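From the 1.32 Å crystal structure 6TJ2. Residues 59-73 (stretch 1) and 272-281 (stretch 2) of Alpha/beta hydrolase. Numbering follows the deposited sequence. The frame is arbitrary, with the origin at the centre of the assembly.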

ATOM      1  N   PHE A  59       8.799 -15.248 -21.180  1.00 11.44           N
ATOM      2  CA  PHE A  59       8.069 -14.624 -20.055  1.00 11.89           C
ATOM      3  C   PHE A  59       6.936 -13.777 -20.599  1.00 11.59           C
ATOM      4  O   PHE A  59       5.901 -13.715 -19.935  1.00 11.61           O
ATOM      5  CB  PHE A  59       9.024 -13.770 -19.226  1.00 11.69           C
ATOM      6  CG  PHE A  59       8.482 -13.073 -18.012  1.00 11.94           C
ATOM      7  CD1 PHE A  59       8.127 -13.846 -16.937  1.00 14.75           C
ATOM      8  CD2 PHE A  59       8.255 -11.724 -17.939  1.00 13.84           C
ATOM      9  CE1 PHE A  59       7.694 -13.268 -15.751  1.00 15.76           C
ATOM     10  CE2 PHE A  59       7.761 -11.155 -16.758  1.00 15.03           C
ATOM     11  CZ  PHE A  59       7.501 -11.930 -15.683  1.00 15.26           C
ATOM     12  N   TRP A  60       7.188 -13.040 -21.685  1.00 11.50           N
ATOM     13  CA  TRP A  60       6.260 -12.043 -22.255  1.00 11.63           C
ATOM     14  C   TRP A  60       5.211 -12.640 -23.192  1.00 12.23           C
ATOM     15  O   TRP A  60       4.414 -11.873 -23.688  1.00 12.74           O
ATOM     16  CB  TRP A  60       7.065 -10.983 -22.979  1.00 11.10           C
ATOM     17  CG  TRP A  60       8.080 -10.276 -22.127  1.00 10.55           C
ATOM     18  CD1 TRP A  60       9.422 -10.296 -22.294  1.00 11.09           C
ATOM     19  CD2 TRP A  60       7.804  -9.408 -21.001  1.00 11.25           C
ATOM     20  NE1 TRP A  60      10.008  -9.497 -21.345  1.00 11.55           N
ATOM     21  CE2 TRP A  60       9.050  -8.913 -20.565  1.00 12.18           C
ATOM     22  CE3 TRP A  60       6.633  -8.976 -20.383  1.00 13.04           C
ATOM     23  CZ2 TRP A  60       9.168  -8.039 -19.493  1.00 12.85           C
ATOM     24  CZ3 TRP A  60       6.738  -8.085 -19.342  1.00 15.18           C
ATOM     25  CH2 TRP A  60       7.999  -7.626 -18.926  1.00 14.73           C
ATOM     26  N   ASP A  61       5.172 -13.963 -23.385  1.00 11.59           N
ATOM     27  CA  ASP A  61       4.366 -14.482 -24.517  1.00 12.32           C
ATOM     28  C   ASP A  61       2.915 -13.995 -24.434  1.00 11.61           C
ATOM     29  O   ASP A  61       2.392 -13.431 -25.437  1.00 12.84           O
ATOM     30  CB  ASP A  61       4.417 -15.999 -24.560  1.00 13.54           C
ATOM     31  CG  ASP A  61       5.715 -16.609 -25.072  1.00 14.68           C
ATOM     32  OD1 ASP A  61       6.526 -15.865 -25.599  1.00 17.68           O
ATOM     33  OD2 ASP A  61       5.834 -17.863 -24.839  1.00 20.52           O
ATOM     34  N   GLU A  62       2.276 -14.199 -23.313  1.00 11.93           N
ATOM     35  CA  GLU A  62       0.807 -13.924 -23.204  1.00 12.26           C
ATOM     36  C   GLU A  62       0.568 -12.424 -23.231  1.00 11.67           C
ATOM     37  O   GLU A  62      -0.375 -11.927 -23.868  1.00 12.28           O
ATOM     38  CB  GLU A  62       0.224 -14.575 -21.961  1.00 13.24           C
ATOM     39  CG  GLU A  62       0.328 -16.109 -21.907  1.00 14.47           C
ATOM     40  CD  GLU A  62       1.668 -16.702 -21.516  1.00 18.13           C
ATOM     41  OE1 GLU A  62       2.636 -15.980 -21.130  1.00 16.59           O
ATOM     42  OE2 GLU A  62       1.772 -17.973 -21.603  1.00 24.80           O
ATOM     43  N   THR A  63       1.313 -11.692 -22.442  1.00 11.88           N
ATOM     44  CA  THR A  63       1.114 -10.238 -22.335  1.00 11.86           C
ATOM     45  C   THR A  63       1.450  -9.552 -23.639  1.00 12.40           C
ATOM     46  O   THR A  63       0.709  -8.624 -24.087  1.00 11.90           O
ATOM     47  CB  THR A  63       1.872  -9.701 -21.123  1.00 13.06           C
ATOM     48  OG1 THR A  63       1.271 -10.152 -19.904  1.00 13.91           O
ATOM     49  CG2 THR A  63       1.923  -8.206 -21.122  1.00 14.81           C
ATOM     50  N   ALA A  64       2.522  -9.965 -24.312  1.00 12.07           N
ATOM     51  CA  ALA A  64       2.837  -9.379 -25.630  1.00 11.76           C
ATOM     52  C   ALA A  64       1.702  -9.633 -26.647  1.00 11.15           C
ATOM     53  O   ALA A  64       1.399  -8.730 -27.397  1.00 12.60           O
ATOM     54  CB  ALA A  64       4.173  -9.949 -26.117  1.00 12.81           C
ATOM     55  N   SER A  65       1.157 -10.829 -26.613  1.00 12.24           N
ATOM     56  CA  SER A  65       0.042 -11.186 -27.524  1.00 13.13           C
ATOM     57  C   SER A  65      -1.127 -10.244 -27.249  1.00 15.19           C
ATOM     58  O   SER A  65      -1.752  -9.707 -28.203  1.00 14.36           O
ATOM     59  CB  SER A  65      -0.399 -12.579 -27.307  1.00 15.06           C
ATOM     60  OG  SER A  65      -1.553 -12.856 -28.057  1.00 20.29           O
ATOM     61  N   GLU A  66      -1.439  -9.952 -25.995  1.00 12.36           N
ATOM     62  CA  GLU A  66      -2.566  -9.025 -25.672  1.00 12.64           C
ATOM     63  C   GLU A  66      -2.231  -7.604 -26.090  1.00 12.45           C
ATOM     64  O   GLU A  66      -3.131  -6.854 -26.520  1.00 13.84           O
ATOM     65  CB  GLU A  66      -2.965  -9.154 -24.203  1.00 13.28           C
ATOM     66  CG  GLU A  66      -3.587 -10.488 -23.871  1.00 13.86           C
ATOM     67  CD  GLU A  66      -4.873 -10.816 -24.599  1.00 17.25           C
ATOM     68  OE1 GLU A  66      -5.667  -9.900 -24.772  1.00 19.82           O
ATOM     69  OE2 GLU A  66      -5.078 -12.020 -24.891  1.00 21.62           O
ATOM     70  N   LEU A  67      -1.000  -7.147 -25.925  1.00 11.74           N
ATOM     71  CA  LEU A  67      -0.595  -5.819 -26.412  1.00 11.94           C
ATOM     72  C   LEU A  67      -0.765  -5.722 -27.919  1.00 13.43           C
ATOM     73  O   LEU A  67      -1.242  -4.656 -28.401  1.00 14.15           O
ATOM     74  CB  LEU A  67       0.841  -5.505 -26.014  1.00 12.66           C
ATOM     75  CG  LEU A  67       1.045  -5.045 -24.588  1.00 13.19           C
ATOM     76  CD1 LEU A  67       2.552  -5.088 -24.250  1.00 13.05           C
ATOM     77  CD2 LEU A  67       0.478  -3.671 -24.355  1.00 13.37           C
ATOM     78  N   ARG A  68      -0.420  -6.776 -28.650  1.00 12.80           N
ATOM     79  CA  ARG A  68      -0.537  -6.735 -30.122  1.00 13.40           C
ATOM     80  C   ARG A  68      -2.024  -6.654 -30.516  1.00 15.67           C
ATOM     81  O   ARG A  68      -2.345  -5.968 -31.480  1.00 16.85           O
ATOM     82  CB  ARG A  68       0.150  -7.932 -30.762  1.00 13.33           C
ATOM     83  CG  ARG A  68       1.662  -7.889 -30.644  1.00 14.95           C
ATOM     84  CD  ARG A  68       2.363  -9.048 -31.348  1.00 15.14           C
ATOM     85  NE  ARG A  68       3.763  -9.113 -30.958  1.00 14.32           N
ATOM     86  CZ  ARG A  68       4.311  -9.967 -30.134  1.00 13.10           C
ATOM     87  NH1 ARG A  68       3.632 -11.007 -29.672  1.00 15.03           N
ATOM     88  NH2 ARG A  68       5.567  -9.814 -29.756  1.00 13.77           N
ATOM     89  N   LYS A  69      -2.902  -7.303 -29.764  1.00 14.69           N
ATOM     90  CA  LYS A  69      -4.358  -7.246 -30.059  1.00 15.80           C
ATOM     91  C   LYS A  69      -4.863  -5.825 -29.883  1.00 17.23           C
ATOM     92  O   LYS A  69      -5.887  -5.507 -30.533  1.00 19.24           O
ATOM     93  CB  LYS A  69      -5.140  -8.203 -29.174  1.00 16.89           C
ATOM     94  CG  LYS A  69      -4.896  -9.676 -29.426  1.00 20.17           C
ATOM     95  CD  LYS A  69      -5.653 -10.505 -28.404  1.00 25.08           C
ATOM     96  CE  LYS A  69      -5.365 -11.983 -28.470  1.00 28.93           C
ATOM     97  NZ  LYS A  69      -6.158 -12.687 -27.427  1.00 31.00           N
ATOM     98  N   LEU A  70      -4.277  -4.991 -29.034  1.00 16.23           N
ATOM     99  CA  LEU A  70      -4.645  -3.581 -28.834  1.00 16.99           C
ATOM    100  C   LEU A  70      -4.043  -2.691 -29.913  1.00 16.02           C
ATOM    101  O   LEU A  70      -4.268  -1.471 -29.847  1.00 19.25           O
ATOM    102  CB  LEU A  70      -4.165  -3.154 -27.438  1.00 18.08           C
ATOM    103  CG  LEU A  70      -4.874  -3.810 -26.269  1.00 18.31           C
ATOM    104  CD1 LEU A  70      -4.191  -3.488 -24.963  1.00 20.99           C
ATOM    105  CD2 LEU A  70      -6.339  -3.409 -26.239  1.00 20.18           C
ATOM    106  N   GLY A  71      -3.260  -3.241 -30.851  1.00 15.61           N
ATOM    107  CA  GLY A  71      -2.703  -2.484 -31.974  1.00 17.19           C
ATOM    108  C   GLY A  71      -1.270  -2.062 -31.770  1.00 15.93           C
ATOM    109  O   GLY A  71      -0.752  -1.276 -32.583  1.00 16.95           O
ATOM    110  N   HIS A  72      -0.642  -2.431 -30.649  1.00 13.68           N
ATOM    111  CA  HIS A  72       0.745  -2.037 -30.355  1.00 12.97           C
ATOM    112  C   HIS A  72       1.749  -3.003 -31.008  1.00 12.81           C
ATOM    113  O   HIS A  72       1.444  -4.200 -31.201  1.00 14.88           O
ATOM    114  CB  HIS A  72       0.912  -1.943 -28.823  1.00 13.02           C
ATOM    115  CG  HIS A  72      -0.113  -1.050 -28.225  1.00 12.75           C
ATOM    116  ND1 HIS A  72      -0.224   0.263 -28.616  1.00 14.86           N
ATOM    117  CD2 HIS A  72      -1.114  -1.307 -27.362  1.00 13.12           C
ATOM    118  CE1 HIS A  72      -1.223   0.822 -27.918  1.00 14.39           C
ATOM    119  NE2 HIS A  72      -1.764  -0.116 -27.164  1.00 13.50           N
ATOM    120  N   THR A  73       2.912  -2.486 -31.284  1.00 12.62           N
ATOM    121  CA  THR A  73       4.044  -3.261 -31.802  1.00 12.53           C
ATOM    122  C   THR A  73       4.907  -3.679 -30.599  1.00 11.84           C
ATOM    123  O   THR A  73       5.149  -2.840 -29.731  1.00 12.95           O
ATOM    124  CB  THR A  73       4.840  -2.463 -32.817  1.00 13.33           C
ATOM    125  OG1 THR A  73       3.939  -2.148 -33.888  1.00 16.49           O
ATOM    126  CG2 THR A  73       6.003  -3.252 -33.378  1.00 13.42           C
ATOM    127  N   PRO A 272      -3.059 -11.549 -18.708  1.00 11.48           N
ATOM    128  CA  PRO A 272      -2.285 -10.790 -19.685  1.00 13.64           C
ATOM    129  C   PRO A 272      -3.044  -9.590 -20.235  1.00 12.76           C
ATOM    130  O   PRO A 272      -2.403  -8.612 -20.626  1.00 12.08           O
ATOM    131  CB  PRO A 272      -1.928 -11.815 -20.785  1.00 13.22           C
ATOM    132  CG  PRO A 272      -3.025 -12.895 -20.632  1.00 13.05           C
ATOM    133  CD  PRO A 272      -3.306 -12.932 -19.138  1.00 13.29           C
ATOM    134  N   LYS A 273      -4.380  -9.651 -20.377  1.00 13.86           N
ATOM    135  CA  LYS A 273      -5.104  -8.493 -20.911  1.00 14.62           C
ATOM    136  C   LYS A 273      -5.014  -7.337 -19.926  1.00 13.29           C
ATOM    137  O   LYS A 273      -4.749  -6.203 -20.329  1.00 13.88           O
ATOM    138  CB  LYS A 273      -6.554  -8.889 -21.194  1.00 18.27           C
ATOM    139  CG  LYS A 273      -7.378  -7.778 -21.822  1.00 23.65           C
ATOM    140  CD  LYS A 273      -8.850  -8.135 -21.925  1.00 32.22           C
ATOM    141  CE  LYS A 273      -9.732  -6.907 -22.046  1.00 37.55           C
ATOM    142  NZ  LYS A 273     -10.886  -7.162 -22.943  1.00 44.17           N
ATOM    143  N   MET A 274      -5.219  -7.637 -18.655  1.00 12.74           N
ATOM    144  CA  MET A 274      -5.090  -6.607 -17.612  1.00 13.36           C
ATOM    145  C   MET A 274      -3.655  -6.037 -17.581  1.00 11.69           C
ATOM    146  O   MET A 274      -3.458  -4.808 -17.519  1.00 12.18           O
ATOM    147  CB  MET A 274      -5.457  -7.213 -16.263  1.00 15.82           C
ATOM    148  CG  MET A 274      -5.383  -6.241 -15.135  1.00 17.61           C
ATOM    149  SD  MET A 274      -5.269  -7.043 -13.518  1.00 25.19           S
ATOM    150  CE  MET A 274      -3.539  -7.537 -13.601  1.00 20.92           C
ATOM    151  N   MET A 275      -2.660  -6.894 -17.712  1.00 11.98           N
ATOM    152  CA  MET A 275      -1.271  -6.432 -17.734  1.00 12.73           C
ATOM    153  C   MET A 275      -0.961  -5.555 -18.928  1.00 11.03           C
ATOM    154  O   MET A 275      -0.295  -4.512 -18.794  1.00 12.24           O
ATOM    155  CB  MET A 275      -0.269  -7.594 -17.678  1.00 13.35           C
ATOM    156  CG  MET A 275      -0.275  -8.345 -16.372  1.00 13.67           C
ATOM    157  SD  MET A 275       0.039  -7.295 -14.889  1.00 17.28           S
ATOM    158  CE  MET A 275       1.427  -6.352 -15.503  1.00 17.81           C
ATOM    159  N   ALA A 276      -1.453  -5.932 -20.103  1.00 11.42           N
ATOM    160  CA  ALA A 276      -1.278  -5.103 -21.313  1.00 12.21           C
ATOM    161  C   ALA A 276      -1.887  -3.733 -21.078  1.00 12.87           C
ATOM    162  O   ALA A 276      -1.269  -2.721 -21.391  1.00 12.52           O
ATOM    163  CB  ALA A 276      -1.908  -5.819 -22.486  1.00 12.95           C
ATOM    164  N   GLU A 277      -3.072  -3.673 -20.491  1.00 13.01           N
ATOM    165  CA  GLU A 277      -3.708  -2.372 -20.223  1.00 13.87           C
ATOM    166  C   GLU A 277      -2.866  -1.544 -19.258  1.00 11.33           C
ATOM    167  O   GLU A 277      -2.733  -0.333 -19.463  1.00 12.52           O
ATOM    168  CB  GLU A 277      -5.119  -2.586 -19.689  1.00 16.03           C
ATOM    169  CG  GLU A 277      -6.064  -3.208 -20.693  1.00 22.10           C
ATOM    170  CD  GLU A 277      -7.371  -3.647 -20.037  1.00 28.05           C
ATOM    171  OE1 GLU A 277      -7.489  -3.611 -18.774  1.00 38.57           O
ATOM    172  OE2 GLU A 277      -8.270  -4.033 -20.775  1.00 34.61           O
ATOM    173  N   LEU A 278      -2.308  -2.162 -18.248  1.00 11.69           N
ATOM    174  CA  LEU A 278      -1.443  -1.446 -17.312  1.00 11.78           C
ATOM    175  C   LEU A 278      -0.175  -0.928 -17.969  1.00 11.54           C
ATOM    176  O   LEU A 278       0.297   0.202 -17.703  1.00 11.64           O
ATOM    177  CB  LEU A 278      -1.055  -2.303 -16.104  1.00 12.72           C
ATOM    178  CG  LEU A 278      -2.214  -2.595 -15.140  1.00 13.01           C
ATOM    179  CD1 LEU A 278      -1.823  -3.678 -14.176  1.00 15.96           C
ATOM    180  CD2 LEU A 278      -2.637  -1.307 -14.406  1.00 16.16           C
ATOM    181  N   MET A 279       0.379  -1.724 -18.883  1.00 11.35           N
ATOM    182  CA  MET A 279       1.600  -1.298 -19.586  1.00 12.05           C
ATOM    183  C   MET A 279       1.300  -0.138 -20.508  1.00 10.92           C
ATOM    184  O   MET A 279       2.130   0.767 -20.638  1.00 11.09           O
ATOM    185  CB  MET A 279       2.194  -2.479 -20.362  1.00 11.83           C
ATOM    186  CG  MET A 279       2.750  -3.517 -19.414  1.00 11.77           C
ATOM    187  SD  MET A 279       3.215  -5.003 -20.276  1.00 20.67           S
ATOM    188  CE  MET A 279       4.302  -5.806 -19.098  1.00 20.56           C
ATOM    189  N   VAL A 280       0.107  -0.097 -21.129  1.00 11.21           N
ATOM    190  CA  VAL A 280      -0.275   1.104 -21.916  1.00 12.50           C
ATOM    191  C   VAL A 280      -0.429   2.293 -20.988  1.00 11.13           C
ATOM    192  O   VAL A 280      -0.035   3.383 -21.327  1.00 12.08           O
ATOM    193  CB  VAL A 280      -1.550   0.787 -22.724  1.00 13.04           C
ATOM    194  CG1 VAL A 280      -2.131   2.035 -23.406  1.00 13.24           C
ATOM    195  CG2 VAL A 280      -1.284  -0.304 -23.758  1.00 13.27           C
ATOM    196  N   LYS A 281      -1.065   2.124 -19.833  1.00 11.83           N
ATOM    197  CA  LYS A 281      -1.251   3.251 -18.885  1.00 13.97           C
ATOM    198  C   LYS A 281       0.087   3.806 -18.399  1.00 12.79           C
ATOM    199  O   LYS A 281       0.268   5.017 -18.244  1.00 12.49           O
ATOM    200  CB  LYS A 281      -2.030   2.784 -17.664  1.00 16.45           C
ATOM    201  CG  LYS A 281      -3.542   2.890 -17.762  1.00 22.47           C
ATOM    202  CD  LYS A 281      -4.167   2.525 -16.401  1.00 21.80           C
ATOM    203  CE  LYS A 281      -4.318   3.573 -15.316  1.00 24.41           C
ATOM    204  NZ  LYS A 281      -5.363   3.116 -14.338  1.00 23.49           N
TER

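Helices distant in sequence often hold together largely by packing, and this pair from an alpha/beta hydrolase is a compact example. Helix 61-69 crosses helix 272-281 at -64°, their axes approaching to 8.0 Å. No hydrogen bond or salt bridge spans the contact; each backbone keeps its hydrogen bonds within its own stretch, and the contact, 557 Å² with both sides summed, rests on packing.

The clearest bump is Thr63, which sits as a knob in the hollow formed by Pro272, Met275, Ala276 and Met279. Its OG1 lies 3.6 Å from Pro272 CA, while its CG2 rests 3.6 Å from Met279 SD. The buried hydroxyl is not left unsatisfied: OG1 is hydrogen-bonded elsewhere in the structure. Here the backbones draw close, with Thr63 CA 4.3 Å from Pro272 CA. The compact proline ring also packs against the preceding residue, with Pro272 CB 3.5 Å from Glu62 O.

One turn along, Ala276 offers just a methyl, and larger neighbours close around it: Ala276 CB is 3.7 Å from Leu67 CG, 3.9 Å from Glu66 CB and 4.1 Å from Leu70 CD1. Glu66 contributes its aliphatic portion, its CG 3.7 Å from Pro272 CB, while its OE2 accepts a 2.8 Å salt-bridge hydrogen bond from Lys69 NZ within the same stretch.

Met279, m at chi1 and then extended through chi2 and chi3, reaches Trp60, with CE 3.3 Å from Trp60 CZ3, an oblique and tight apolar contact. Leu67 reaches both Met279 and Val280, its CD2 lying 3.8 Å from Val280 CG2. Beyond the helix, Gly71 adopts a positive phi in a Schellman motif, and the chain turns into His72, whose NE2 approaches Val280 CG2 at 3.4 Å, extending the packing past the helical segment.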